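Probable hydrolase (Pseudomonas aeruginosa, PDB 3OM8) is probably a hydrolase of the alpha/beta-hydrolase fold, perhaps acting as a 3-oxoadipate enol-lactonase that cleaves a lactone ring with water. Local coordinates at residues Asp82-Leu87 against Gln108-His113; Tyr74-Leu79 against Thr198-Gln203; Ala95-Leu100 against Gly104-Trp109; Asn34-Thr39 against Ala189-Ala194. All blocks are in the same frame, centred on the assembly; numbering follows the deposited sequence.

Contact 1. Residues Asp82-Leu87 against Gln108-His113; sequences DVLELL and QWLALH
W109 O accepts two hydrogen bonds from one residue a turn further on. H113 N reaches it at 2.8 Å. H113 ND1 reaches it at 3.2 Å through a bent bond (139°), somewhat out of the carbonyl plane. The imidazole thereby folds back over the indole, with ND1 lying above one face of the ring near its rim. At its edge the indole meets helix 76-90, where L84 CD1 comes up near the ring plane and stands 4.3 Å from W109 CZ3.

The rest of the meeting is aliphatic. L110 is the wedge, its two methyls parted between two residues of the other helix: CD1 rests 3.9 Å from V83 CG1, and CD2 lies 3.7 Å from L84 CD2, the two leucines lying side by side and pointing opposite ways. In V83, CG1 stands anti to the backbone N (chi1 174°), which turns that branch toward L110. Leucine suits both places because a forked end reaches across between the two short helical segments, whose axes approach to 11.5 Å and are inclined at 72°. D82 and E85 are salt-bridged to R78 on another side of helix 76-90. All the contacts between the two segments are apolar, so this interface probably owes its stability to the burial and shape of hydrocarbon groups.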
loop_
_atom_site.group_PDB
_atom_site.type_symbol
_atom_site.label_atom_id
_atom_site.label_comp_id
_atom_site.label_asym_id
_atom_site.label_seq_id
_atom_site.Cartn_x
_atom_site.Cartn_y
_atom_site.Cartn_z
ATOM N N ASP B 82 8.024 -0.733 -30.448
ATOM C CA ASP B 82 6.908 0.037 -30.984
ATOM C C ASP B 82 6.847 1.429 -30.333
ATOM O O ASP B 82 6.692 2.447 -31.014
ATOM C CB ASP B 82 5.588 -0.712 -30.770
ATOM C CG ASP B 82 5.435 -1.929 -31.691
ATOM O OD1 ASP B 82 6.280 -2.143 -32.596
ATOM O OD2 ASP B 82 4.452 -2.675 -31.507
ATOM N N VAL B 83 6.979 1.474 -29.012
ATOM C CA VAL B 83 6.968 2.752 -28.304
ATOM C C VAL B 83 8.168 3.599 -28.730
ATOM O O VAL B 83 8.019 4.762 -29.093
ATOM C CB VAL B 83 6.922 2.564 -26.765
ATOM C CG1 VAL B 83 7.071 3.900 -26.053
ATOM C CG2 VAL B 83 5.615 1.872 -26.356
ATOM N N LEU B 84 9.351 2.999 -28.721
ATOM C CA LEU B 84 10.549 3.720 -29.116
ATOM C C LEU B 84 10.424 4.333 -30.507
ATOM O O LEU B 84 10.889 5.449 -30.734
ATOM C CB LEU B 84 11.778 2.823 -29.030
ATOM C CG LEU B 84 12.062 2.319 -27.617
ATOM C CD1 LEU B 84 13.344 1.508 -27.592
ATOM C CD2 LEU B 84 12.158 3.482 -26.653
ATOM N N GLU B 85 9.788 3.616 -31.430
ATOM C CA GLU B 85 9.634 4.115 -32.797
ATOM C C GLU B 85 8.588 5.228 -32.880
ATOM O O GLU B 85 8.707 6.134 -33.707
ATOM C CB GLU B 85 9.302 2.980 -33.777
ATOM C CG GLU B 85 10.404 1.929 -33.904
ATOM C CD GLU B 85 10.160 0.933 -35.040
ATOM O OE1 GLU B 85 9.514 1.306 -36.046
ATOM O OE2 GLU B 85 10.627 -0.221 -34.927
ATOM N N LEU B 86 7.562 5.152 -32.033
ATOM C CA LEU B 86 6.621 6.258 -31.879
ATOM C C LEU B 86 7.363 7.511 -31.405
ATOM O O LEU B 86 7.194 8.603 -31.960
ATOM C CB LEU B 86 5.539 5.911 -30.865
ATOM C CG LEU B 86 4.382 5.034 -31.317
ATOM C CD1 LEU B 86 3.507 4.711 -30.121
ATOM C CD2 LEU B 86 3.586 5.752 -32.394
ATOM N N LEU B 87 8.180 7.350 -30.370
ATOM C CA LEU B 87 8.916 8.483 -29.820
ATOM C C LEU B 87 9.829 9.067 -30.889
ATOM O O LEU B 87 9.869 10.279 -31.079
ATOM C CB LEU B 87 9.705 8.093 -28.560
ATOM C CG LEU B 87 8.858 7.727 -27.326
ATOM C CD1 LEU B 87 9.721 7.402 -26.119
ATOM C CD2 LEU B 87 7.871 8.823 -26.961
ATOM N N GLN B 108 8.160 -1.656 -17.829
ATOM C CA GLN B 108 9.326 -2.219 -17.163
ATOM C C GLN B 108 10.442 -2.500 -18.169
ATOM O O GLN B 108 11.619 -2.266 -17.875
ATOM C CB GLN B 108 8.951 -3.494 -16.417
ATOM C CG GLN B 108 7.964 -3.279 -15.282
ATOM C CD GLN B 108 7.273 -4.560 -14.887
ATOM O OE1 GLN B 108 7.880 -5.442 -14.288
ATOM N NE2 GLN B 108 5.997 -4.678 -15.237
ATOM N N TRP B 109 10.060 -2.985 -19.355
ATOM C CA TRP B 109 11.011 -3.259 -20.430
ATOM C C TRP B 109 11.726 -1.993 -20.899
ATOM O O TRP B 109 12.947 -1.983 -21.050
ATOM C CB TRP B 109 10.325 -3.941 -21.627
ATOM C CG TRP B 109 11.299 -4.449 -22.654
ATOM C CD1 TRP B 109 11.838 -5.698 -22.715
ATOM C CD2 TRP B 109 11.865 -3.714 -23.753
ATOM N NE1 TRP B 109 12.697 -5.793 -23.784
ATOM C CE2 TRP B 109 12.730 -4.588 -24.436
ATOM C CE3 TRP B 109 11.722 -2.406 -24.224
ATOM C CZ2 TRP B 109 13.449 -4.198 -25.570
ATOM C CZ3 TRP B 109 12.438 -2.019 -25.348
ATOM C CH2 TRP B 109 13.289 -2.911 -26.007
ATOM N N LEU B 110 10.966 -0.928 -21.141
ATOM C CA LEU B 110 11.574 0.328 -21.556
ATOM C C LEU B 110 12.570 0.826 -20.500
ATOM O O LEU B 110 13.647 1.319 -20.835
ATOM C CB LEU B 110 10.507 1.382 -21.834
ATOM C CG LEU B 110 9.613 1.064 -23.025
ATOM C CD1 LEU B 110 8.340 1.899 -23.008
ATOM C CD2 LEU B 110 10.387 1.272 -24.317
ATOM N N ALA B 111 12.219 0.679 -19.227
ATOM C CA ALA B 111 13.091 1.148 -18.155
ATOM C C ALA B 111 14.367 0.322 -18.122
ATOM O O ALA B 111 15.429 0.817 -17.755
ATOM C CB ALA B 111 12.382 1.084 -16.815
ATOM N N LEU B 112 14.262 -0.941 -18.515
ATOM C CA LEU B 112 15.426 -1.821 -18.519
ATOM C C LEU B 112 16.305 -1.643 -19.754
ATOM O O LEU B 112 17.527 -1.709 -19.663
ATOM C CB LEU B 112 14.996 -3.283 -18.384
ATOM C CG LEU B 112 14.517 -3.709 -16.994
ATOM C CD1 LEU B 112 13.799 -5.041 -17.061
ATOM C CD2 LEU B 112 15.692 -3.775 -16.030
ATOM N N HIS B 113 15.689 -1.394 -20.904
ATOM C CA HIS B 113 16.423 -1.465 -22.163
ATOM C C HIS B 113 16.613 -0.123 -22.858
ATOM O O HIS B 113 17.511 0.031 -23.692
ATOM C CB HIS B 113 15.777 -2.497 -23.098
ATOM C CG HIS B 113 15.820 -3.890 -22.557
ATOM N ND1 HIS B 113 14.746 -4.477 -21.925
ATOM C CD2 HIS B 113 16.822 -4.798 -22.517
ATOM C CE1 HIS B 113 15.080 -5.693 -21.530
ATOM N NE2 HIS B 113 16.334 -5.913 -21.879
#

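Contact 2. Residues Tyr74-Leu79 against Thr198-Gln203; sequences YTLARL and TDLRAQ
The first turn of helix 76-90 meets the loop that follows helix 185-196, and L76 is the residue that makes the join. Its CG lies anti to the backbone N (chi1 -177°), which carries the isobutyl end out from the helix toward T198. There CD2 rests 3.6 Å from T198 OG1, the two side chains set roughly square to each other, and 4.2 Å from L200 CD1. The T198 hydroxyl has its polar partner in A194 O, in the last turn of helix 185-196, so toward L76 it serves as a packing surface; threonine supplies both the bond and the bulk.

Each backbone is shaped by a side chain of its own. T75 OG1 accepts from R78 N at 3.1 Å, a short hydroxyl well placed to take up an amide of the first turn. In the loop, D199 OD1 takes R201 N from above the carboxylate plane and R201 NE from the opposite face, while OD2 receives R201 NH2 at 2.8 Å. The guanidinium thus grips the carboxylate side-on, and R201 also makes a cation-pi interaction with W129. The arrangement combines a threonine N-cap on the helix with an Asx turn, locked by a salt bridge, in the loop.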
loop_
_atom_site.group_PDB
_atom_site.type_symbol
_atom_site.label_atom_id
_atom_site.label_comp_id
_atom_site.label_asym_id
_atom_site.label_seq_id
_atom_site.Cartn_x
_atom_site.Cartn_y
_atom_site.Cartn_z
ATOM N N TYR B 74 4.124 -12.316 -30.470
ATOM C CA TYR B 74 4.847 -11.062 -30.292
ATOM C C TYR B 74 5.841 -11.271 -29.165
ATOM O O TYR B 74 5.534 -11.966 -28.206
ATOM C CB TYR B 74 3.907 -9.931 -29.888
ATOM C CG TYR B 74 2.699 -9.733 -30.780
ATOM C CD1 TYR B 74 2.699 -10.152 -32.101
ATOM C CD2 TYR B 74 1.570 -9.093 -30.298
ATOM C CE1 TYR B 74 1.591 -9.951 -32.910
ATOM C CE2 TYR B 74 0.473 -8.889 -31.086
ATOM C CZ TYR B 74 0.480 -9.319 -32.391
ATOM O OH TYR B 74 -0.640 -9.108 -33.162
ATOM N N THR B 75 7.033 -10.694 -29.279
ATOM C CA THR B 75 7.955 -10.647 -28.145
ATOM C C THR B 75 7.758 -9.346 -27.357
ATOM O O THR B 75 7.281 -8.341 -27.900
ATOM C CB THR B 75 9.409 -10.683 -28.590
ATOM O OG1 THR B 75 9.709 -9.477 -29.301
ATOM C CG2 THR B 75 9.663 -11.886 -29.488
ATOM N N LEU B 76 8.129 -9.363 -26.078
ATOM C CA LEU B 76 8.070 -8.156 -25.260
ATOM C C LEU B 76 8.907 -7.054 -25.905
ATOM O O LEU B 76 8.468 -5.909 -26.024
ATOM C CB LEU B 76 8.563 -8.442 -23.836
ATOM C CG LEU B 76 8.492 -7.270 -22.852
ATOM C CD1 LEU B 76 7.091 -6.658 -22.830
ATOM C CD2 LEU B 76 8.923 -7.717 -21.453
ATOM N N ALA B 77 10.108 -7.425 -26.335
ATOM C CA ALA B 77 11.058 -6.483 -26.910
ATOM C C ALA B 77 10.452 -5.731 -28.088
ATOM O O ALA B 77 10.685 -4.534 -28.261
ATOM C CB ALA B 77 12.327 -7.215 -27.337
ATOM N N ARG B 78 9.686 -6.449 -28.907
ATOM C CA ARG B 78 9.023 -5.857 -30.064
ATOM C C ARG B 78 7.946 -4.861 -29.639
ATOM O O ARG B 78 7.792 -3.815 -30.262
ATOM C CB ARG B 78 8.410 -6.947 -30.948
ATOM C CG ARG B 78 7.745 -6.428 -32.217
ATOM C CD ARG B 78 8.730 -5.680 -33.122
ATOM N NE ARG B 78 8.443 -4.250 -33.147
ATOM C CZ ARG B 78 9.104 -3.354 -33.872
ATOM N NH1 ARG B 78 8.755 -2.075 -33.811
ATOM N NH2 ARG B 78 10.109 -3.726 -34.653
ATOM N N LEU B 79 7.196 -5.190 -28.590
ATOM C CA LEU B 79 6.180 -4.274 -28.067
ATOM C C LEU B 79 6.816 -2.997 -27.485
ATOM O O LEU B 79 6.227 -1.918 -27.523
ATOM C CB LEU B 79 5.325 -4.968 -27.006
ATOM C CG LEU B 79 4.563 -6.221 -27.429
ATOM C CD1 LEU B 79 3.751 -6.765 -26.255
ATOM C CD2 LEU B 79 3.658 -5.926 -28.619
ATOM N N THR B 198 7.707 -13.688 -20.351
ATOM C CA THR B 198 8.221 -12.630 -19.496
ATOM C C THR B 198 8.479 -13.036 -18.047
ATOM O O THR B 198 7.571 -13.487 -17.349
ATOM C CB THR B 198 7.265 -11.436 -19.492
ATOM O OG1 THR B 198 7.247 -10.848 -20.796
ATOM C CG2 THR B 198 7.713 -10.402 -18.466
ATOM N N ASP B 199 9.722 -12.871 -17.605
ATOM C CA ASP B 199 10.028 -12.879 -16.176
ATOM C C ASP B 199 11.085 -11.821 -15.840
ATOM O O ASP B 199 12.280 -12.073 -15.955
ATOM C CB ASP B 199 10.482 -14.261 -15.697
ATOM C CG ASP B 199 10.628 -14.328 -14.177
ATOM O OD1 ASP B 199 10.348 -13.316 -13.505
ATOM O OD2 ASP B 199 11.009 -15.389 -13.648
ATOM N N LEU B 200 10.642 -10.640 -15.420
ATOM C CA LEU B 200 11.563 -9.539 -15.156
ATOM C C LEU B 200 12.039 -9.464 -13.702
ATOM O O LEU B 200 12.891 -8.645 -13.374
ATOM C CB LEU B 200 10.941 -8.205 -15.587
ATOM C CG LEU B 200 10.505 -8.178 -17.050
ATOM C CD1 LEU B 200 9.946 -6.826 -17.438
ATOM C CD2 LEU B 200 11.685 -8.560 -17.959
ATOM N N ARG B 201 11.503 -10.325 -12.841
ATOM C CA ARG B 201 11.733 -10.215 -11.393
ATOM C C ARG B 201 13.201 -9.980 -10.999
ATOM O O ARG B 201 13.506 -9.074 -10.233
ATOM C CB ARG B 201 11.163 -11.431 -10.651
ATOM C CG ARG B 201 9.635 -11.568 -10.712
ATOM C CD ARG B 201 9.162 -12.887 -10.098
ATOM N NE ARG B 201 9.636 -14.037 -10.865
ATOM C CZ ARG B 201 9.550 -15.301 -10.460
ATOM N NH1 ARG B 201 9.011 -15.592 -9.282
ATOM N NH2 ARG B 201 10.013 -16.281 -11.234
ATOM N N ALA B 202 14.107 -10.782 -11.539
ATOM C CA ALA B 202 15.516 -10.702 -11.163
ATOM C C ALA B 202 16.233 -9.480 -11.745
ATOM O O ALA B 202 17.382 -9.200 -11.397
ATOM C CB ALA B 202 16.237 -11.986 -11.574
ATOM N N GLN B 203 15.552 -8.754 -12.626
ATOM C CA GLN B 203 16.161 -7.638 -13.334
ATOM C C GLN B 203 15.704 -6.290 -12.792
ATOM O O GLN B 203 16.347 -5.269 -13.042
ATOM C CB GLN B 203 15.819 -7.708 -14.820
ATOM C CG GLN B 203 16.290 -8.980 -15.523
ATOM C CD GLN B 203 15.688 -9.133 -16.906
ATOM O OE1 GLN B 203 14.937 -10.073 -17.165
ATOM N NE2 GLN B 203 16.012 -8.207 -17.802
#

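Contact 3. Residues Ala95-Leu100 against Gly104-Trp109; sequences AHFLGL and GIVGQW
F97 has CG anti to its own backbone N (chi1 -172°), and this swings the phenyl ring off the strand and against helix 102-113. V106 CG1, likewise anti (chi1 178°), lies alongside, 4.1 Å from F97 CZ. The ring's closest neighbour on the helix is backbone: F97 CE2 approaches G107 CA to 3.4 Å, obliquely. Glycine suits position 107 because with no CB in the way the ring can come this close to the main chain, and phenylalanine suits 97 because it is broad enough to span G107 and V106 together.

Further along, the two backbones themselves meet. G99 C is 3.3 Å from G104 N, and the alpha carbons of these two glycines are 4.0 Å apart; without side chains, strand and helix can draw this near directly after a tight reversal. The sequence G99, S101, G103 matches the GxSxG nucleophile elbow of alpha/beta hydrolases, in which the serine sits on a sharp turn between strand and helix, here strand 95-100 and helix 102-113 of a beta-alpha-beta unit. S101 is therefore probably the nucleophile. The short segments run at 139° to each other, with 6.4 Å between axes.

On the helix, Q108 curls its amide back to the backbone one turn earlier. Q108 NE2 donates to G104 O at 3.1 Å from well above the carbonyl plane, while Q108 N, in the regular helical bond, reaches the same oxygen from the other face. NE2 also bonds S127 O, so the amide ties the helix to the loop beyond strand 118-124.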
loop_
_atom_site.group_PDB
_atom_site.type_symbol
_atom_site.label_atom_id
_atom_site.label_comp_id
_atom_site.label_asym_id
_atom_site.label_seq_id
_atom_site.Cartn_x
_atom_site.Cartn_y
_atom_site.Cartn_z
ATOM N N ALA B 95 10.254 10.876 -22.392
ATOM C CA ALA B 95 8.865 11.055 -22.012
ATOM C C ALA B 95 8.584 10.360 -20.697
ATOM O O ALA B 95 9.317 9.456 -20.293
ATOM C CB ALA B 95 7.952 10.484 -23.099
ATOM N N HIS B 96 7.515 10.775 -20.032
ATOM C CA HIS B 96 7.002 9.999 -18.916
ATOM C C HIS B 96 6.211 8.852 -19.517
ATOM O O HIS B 96 5.641 8.993 -20.591
ATOM C CB HIS B 96 6.088 10.842 -18.023
ATOM C CG HIS B 96 6.793 11.948 -17.304
ATOM N ND1 HIS B 96 7.836 11.719 -16.434
ATOM C CD2 HIS B 96 6.591 13.287 -17.311
ATOM C CE1 HIS B 96 8.256 12.873 -15.943
ATOM N NE2 HIS B 96 7.516 13.839 -16.457
ATOM N N PHE B 97 6.160 7.728 -18.816
ATOM C CA PHE B 97 5.447 6.571 -19.304
ATOM C C PHE B 97 4.496 6.042 -18.253
ATOM O O PHE B 97 4.903 5.773 -17.133
ATOM C CB PHE B 97 6.432 5.467 -19.707
ATOM C CG PHE B 97 5.780 4.286 -20.404
ATOM C CD1 PHE B 97 5.699 4.235 -21.783
ATOM C CD2 PHE B 97 5.247 3.234 -19.671
ATOM C CE1 PHE B 97 5.095 3.158 -22.415
ATOM C CE2 PHE B 97 4.651 2.160 -20.295
ATOM C CZ PHE B 97 4.572 2.121 -21.665
ATOM N N LEU B 98 3.229 5.886 -18.629
ATOM C CA LEU B 98 2.252 5.197 -17.793
ATOM C C LEU B 98 1.653 4.004 -18.546
ATOM O O LEU B 98 1.016 4.179 -19.588
ATOM C CB LEU B 98 1.137 6.153 -17.369
ATOM C CG LEU B 98 -0.168 5.548 -16.849
ATOM C CD1 LEU B 98 0.084 4.450 -15.839
ATOM C CD2 LEU B 98 -1.012 6.644 -16.228
ATOM N N GLY B 99 1.847 2.801 -18.011
ATOM C CA GLY B 99 1.334 1.594 -18.640
ATOM C C GLY B 99 0.494 0.797 -17.666
ATOM O O GLY B 99 0.893 0.598 -16.520
ATOM N N LEU B 100 -0.678 0.359 -18.113
ATOM C CA LEU B 100 -1.544 -0.468 -17.286
ATOM C C LEU B 100 -1.542 -1.921 -17.776
ATOM O O LEU B 100 -1.730 -2.186 -18.964
ATOM C CB LEU B 100 -2.966 0.096 -17.258
ATOM C CG LEU B 100 -3.947 -0.557 -16.276
ATOM C CD1 LEU B 100 -4.747 0.502 -15.525
ATOM C CD2 LEU B 100 -4.875 -1.499 -16.989
ATOM N N GLY B 104 2.068 -1.990 -18.649
ATOM C CA GLY B 104 2.989 -1.881 -17.523
ATOM C C GLY B 104 4.228 -2.741 -17.715
ATOM O O GLY B 104 5.322 -2.388 -17.250
ATOM N N ILE B 105 4.050 -3.872 -18.404
ATOM C CA ILE B 105 5.158 -4.772 -18.714
ATOM C C ILE B 105 6.053 -4.112 -19.763
ATOM O O ILE B 105 7.285 -4.140 -19.663
ATOM C CB ILE B 105 4.675 -6.155 -19.213
ATOM C CG1 ILE B 105 3.674 -6.788 -18.238
ATOM C CG2 ILE B 105 5.856 -7.095 -19.391
ATOM C CD1 ILE B 105 3.244 -8.230 -18.654
ATOM N N VAL B 106 5.427 -3.502 -20.765
ATOM C CA VAL B 106 6.168 -2.680 -21.708
ATOM C C VAL B 106 6.956 -1.599 -20.962
ATOM O O VAL B 106 8.116 -1.329 -21.273
ATOM C CB VAL B 106 5.239 -2.046 -22.756
ATOM C CG1 VAL B 106 6.033 -1.146 -23.694
ATOM C CG2 VAL B 106 4.524 -3.140 -23.554
ATOM N N GLY B 107 6.322 -0.994 -19.962
ATOM C CA GLY B 107 6.980 0.006 -19.141
ATOM C C GLY B 107 8.252 -0.509 -18.494
ATOM O O GLY B 107 9.306 0.122 -18.584
ATOM N N GLN B 108 8.160 -1.656 -17.829
ATOM C CA GLN B 108 9.326 -2.219 -17.163
ATOM C C GLN B 108 10.442 -2.500 -18.169
ATOM O O GLN B 108 11.619 -2.266 -17.875
ATOM C CB GLN B 108 8.951 -3.494 -16.417
ATOM C CG GLN B 108 7.964 -3.279 -15.282
ATOM C CD GLN B 108 7.273 -4.560 -14.887
ATOM O OE1 GLN B 108 7.880 -5.442 -14.288
ATOM N NE2 GLN B 108 5.997 -4.678 -15.237
ATOM N N TRP B 109 10.060 -2.985 -19.355
ATOM C CA TRP B 109 11.011 -3.259 -20.430
ATOM C C TRP B 109 11.726 -1.993 -20.899
ATOM O O TRP B 109 12.947 -1.983 -21.050
ATOM C CB TRP B 109 10.325 -3.941 -21.627
ATOM C CG TRP B 109 11.299 -4.449 -22.654
ATOM C CD1 TRP B 109 11.838 -5.698 -22.715
ATOM C CD2 TRP B 109 11.865 -3.714 -23.753
ATOM N NE1 TRP B 109 12.697 -5.793 -23.784
ATOM C CE2 TRP B 109 12.730 -4.588 -24.436
ATOM C CE3 TRP B 109 11.722 -2.406 -24.224
ATOM C CZ2 TRP B 109 13.449 -4.198 -25.570
ATOM C CZ3 TRP B 109 12.438 -2.019 -25.348
ATOM C CH2 TRP B 109 13.289 -2.911 -26.007
#

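Contact 4. Residues Asn34-Thr39 against Ala189-Ala194; sequences NSIGTT and AGSFAA. With EDO (1,2-ethanediol), chain F.
I36 is unusual in working on two fronts: its side chain packs on helix 185-196 while its backbone N donates to a bound 1,2-ethanediol, probably taken up from the crystallisation liquor. With CG1 anti to the backbone N (chi1 -168°), the longer branch stretches out to the helix. CG1 lies 3.9 Å from S191 CB, and CD1 presses closely and obliquely on the F192 ring, 3.3 Å from CE1, the isoleucine chain running roughly perpendicular to that of F192. Isoleucine serves well here, since one branch can pack on S191 and F192 while the other, CG2, lies against the diol's C2 and O2. S191 keeps its hydroxyl within its own helix, bonded to G187 O, and turns CB to I36; F156 of helix 150-160 touches both I36 and F192.

The loop is folded as a type II beta turn from S35 to T38, with G37 at positive phi (76°), a conformation that glycine adopts readily. Two hydroxyls brace it: T38 OG1 donates to S35 O at 3.0 Å, and S35 OG donates to I36 O at 2.9 Å, in the carbonyl plane and on a lone pair.

I36 N meets the diol O2 at 3.3 Å in a nearly straight bond (165°), and the same diol is hydrogen-bonded to S101 OG and L102 N. Two backbone amides, one after strand 29-33 and one just after the probable nucleophile, pointing at a bound hydroxyl compound are consistent with the oxyanion hole of an alpha/beta-hydrolase active site.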
loop_
_atom_site.group_PDB
_atom_site.type_symbol
_atom_site.label_atom_id
_atom_site.label_comp_id
_atom_site.label_asym_id
_atom_site.label_seq_id
_atom_site.Cartn_x
_atom_site.Cartn_y
_atom_site.Cartn_z
ATOM N N ASN B 34 -1.747 0.647 -23.166
ATOM C CA ASN B 34 -3.024 0.061 -22.760
ATOM C C ASN B 34 -2.952 -1.365 -22.216
ATOM O O ASN B 34 -1.928 -2.028 -22.312
ATOM C CB ASN B 34 -4.020 0.090 -23.925
ATOM C CG ASN B 34 -3.977 1.388 -24.705
ATOM O OD1 ASN B 34 -3.878 2.464 -24.135
ATOM N ND2 ASN B 34 -4.066 1.287 -26.026
ATOM N N SER B 35 -4.058 -1.828 -21.642
ATOM C CA SER B 35 -4.199 -3.230 -21.276
ATOM C C SER B 35 -4.375 -4.051 -22.549
ATOM O O SER B 35 -4.790 -3.532 -23.589
ATOM C CB SER B 35 -5.433 -3.427 -20.397
ATOM O OG SER B 35 -5.763 -4.804 -20.244
ATOM N N ILE B 36 -4.067 -5.335 -22.464
ATOM C CA ILE B 36 -4.402 -6.260 -23.544
ATOM C C ILE B 36 -5.914 -6.178 -23.741
ATOM O O ILE B 36 -6.656 -5.950 -22.783
ATOM C CB ILE B 36 -4.018 -7.696 -23.155
ATOM C CG1 ILE B 36 -4.074 -8.636 -24.343
ATOM C CG2 ILE B 36 -4.947 -8.206 -22.044
ATOM C CD1 ILE B 36 -3.849 -10.069 -23.934
ATOM N N GLY B 37 -6.379 -6.343 -24.973
ATOM C CA GLY B 37 -7.810 -6.379 -25.223
ATOM C C GLY B 37 -8.521 -5.038 -25.191
ATOM O O GLY B 37 -9.747 -4.994 -25.251
ATOM N N THR B 38 -7.774 -3.939 -25.095
ATOM C CA THR B 38 -8.415 -2.630 -25.080
ATOM C C THR B 38 -7.840 -1.719 -26.147
ATOM O O THR B 38 -6.920 -2.100 -26.871
ATOM C CB THR B 38 -8.292 -1.904 -23.701
ATOM O OG1 THR B 38 -6.934 -1.501 -23.487
ATOM C CG2 THR B 38 -8.772 -2.796 -22.552
ATOM N N THR B 39 -8.399 -0.514 -26.230
ATOM C CA THR B 39 -7.882 0.529 -27.107
ATOM C C THR B 39 -7.513 1.774 -26.296
ATOM O O THR B 39 -7.763 1.841 -25.092
ATOM C CB THR B 39 -8.914 0.934 -28.148
ATOM O OG1 THR B 39 -9.997 1.611 -27.501
ATOM C CG2 THR B 39 -9.457 -0.311 -28.886
ATOM N N ALA B 189 -3.535 -13.438 -29.213
ATOM C CA ALA B 189 -2.608 -14.564 -29.232
ATOM C C ALA B 189 -1.165 -14.083 -29.187
ATOM O O ALA B 189 -0.352 -14.618 -28.442
ATOM C CB ALA B 189 -2.854 -15.459 -30.471
ATOM N N GLY B 190 -0.851 -13.064 -29.979
ATOM C CA GLY B 190 0.490 -12.507 -29.996
ATOM C C GLY B 190 0.881 -11.888 -28.668
ATOM O O GLY B 190 2.017 -12.035 -28.213
ATOM N N SER B 191 -0.066 -11.188 -28.047
ATOM C CA SER B 191 0.189 -10.505 -26.783
ATOM C C SER B 191 0.371 -11.499 -25.632
ATOM O O SER B 191 1.283 -11.337 -24.828
ATOM C CB SER B 191 -0.916 -9.489 -26.484
ATOM O OG SER B 191 -0.941 -8.468 -27.474
ATOM N N PHE B 192 -0.480 -12.529 -25.574
ATOM C CA PHE B 192 -0.309 -13.644 -24.635
ATOM C C PHE B 192 1.093 -14.250 -24.692
ATOM O O PHE B 192 1.610 -14.727 -23.688
ATOM C CB PHE B 192 -1.296 -14.785 -24.923
ATOM C CG PHE B 192 -2.729 -14.458 -24.626
ATOM C CD1 PHE B 192 -3.065 -13.583 -23.614
ATOM C CD2 PHE B 192 -3.746 -15.054 -25.351
ATOM C CE1 PHE B 192 -4.393 -13.300 -23.338
ATOM C CE2 PHE B 192 -5.073 -14.776 -25.078
ATOM C CZ PHE B 192 -5.401 -13.900 -24.070
ATOM N N ALA B 193 1.692 -14.280 -25.875
ATOM C CA ALA B 193 3.018 -14.873 -26.012
ATOM C C ALA B 193 4.096 -13.967 -25.414
ATOM O O ALA B 193 5.022 -14.445 -24.765
ATOM C CB ALA B 193 3.322 -15.205 -27.476
ATOM N N ALA B 194 3.975 -12.665 -25.647
ATOM C CA ALA B 194 4.867 -11.692 -25.026
ATOM C C ALA B 194 4.819 -11.887 -23.515
ATOM O O ALA B 194 5.851 -12.007 -22.866
ATOM C CB ALA B 194 4.460 -10.266 -25.393
HETATM C C1 EDO F . -1.335 -8.861 -19.155
HETATM O O1 EDO F . -1.988 -9.800 -18.282
HETATM C C2 EDO F . -2.331 -8.315 -20.184
HETATM O O2 EDO F . -2.779 -6.960 -19.949
#

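How the contacts relate
Along the chain the first segments come in the order 34-39, 74-79, 82-87 and 95-100, and contacts 1 and 3 are nested within the loops closed by contacts 2 and 4. Contact 3 is the most central, about 8 Å from contact 1 between centres; the two share Q108 and W109 on helix 102-113. Contact 2, about 11 Å from contact 1, uses helix 76-90 with it, and L200 packs on Q108. Contacts 2 and 4 cross in sequence and touch where Y74 N probably bonds G190 O, while contacts 1 and 4 remain about 8 Å apart at their nearest atoms. Together they tie the central sheet, through two helices, to helix 185-196 beside the probable active site.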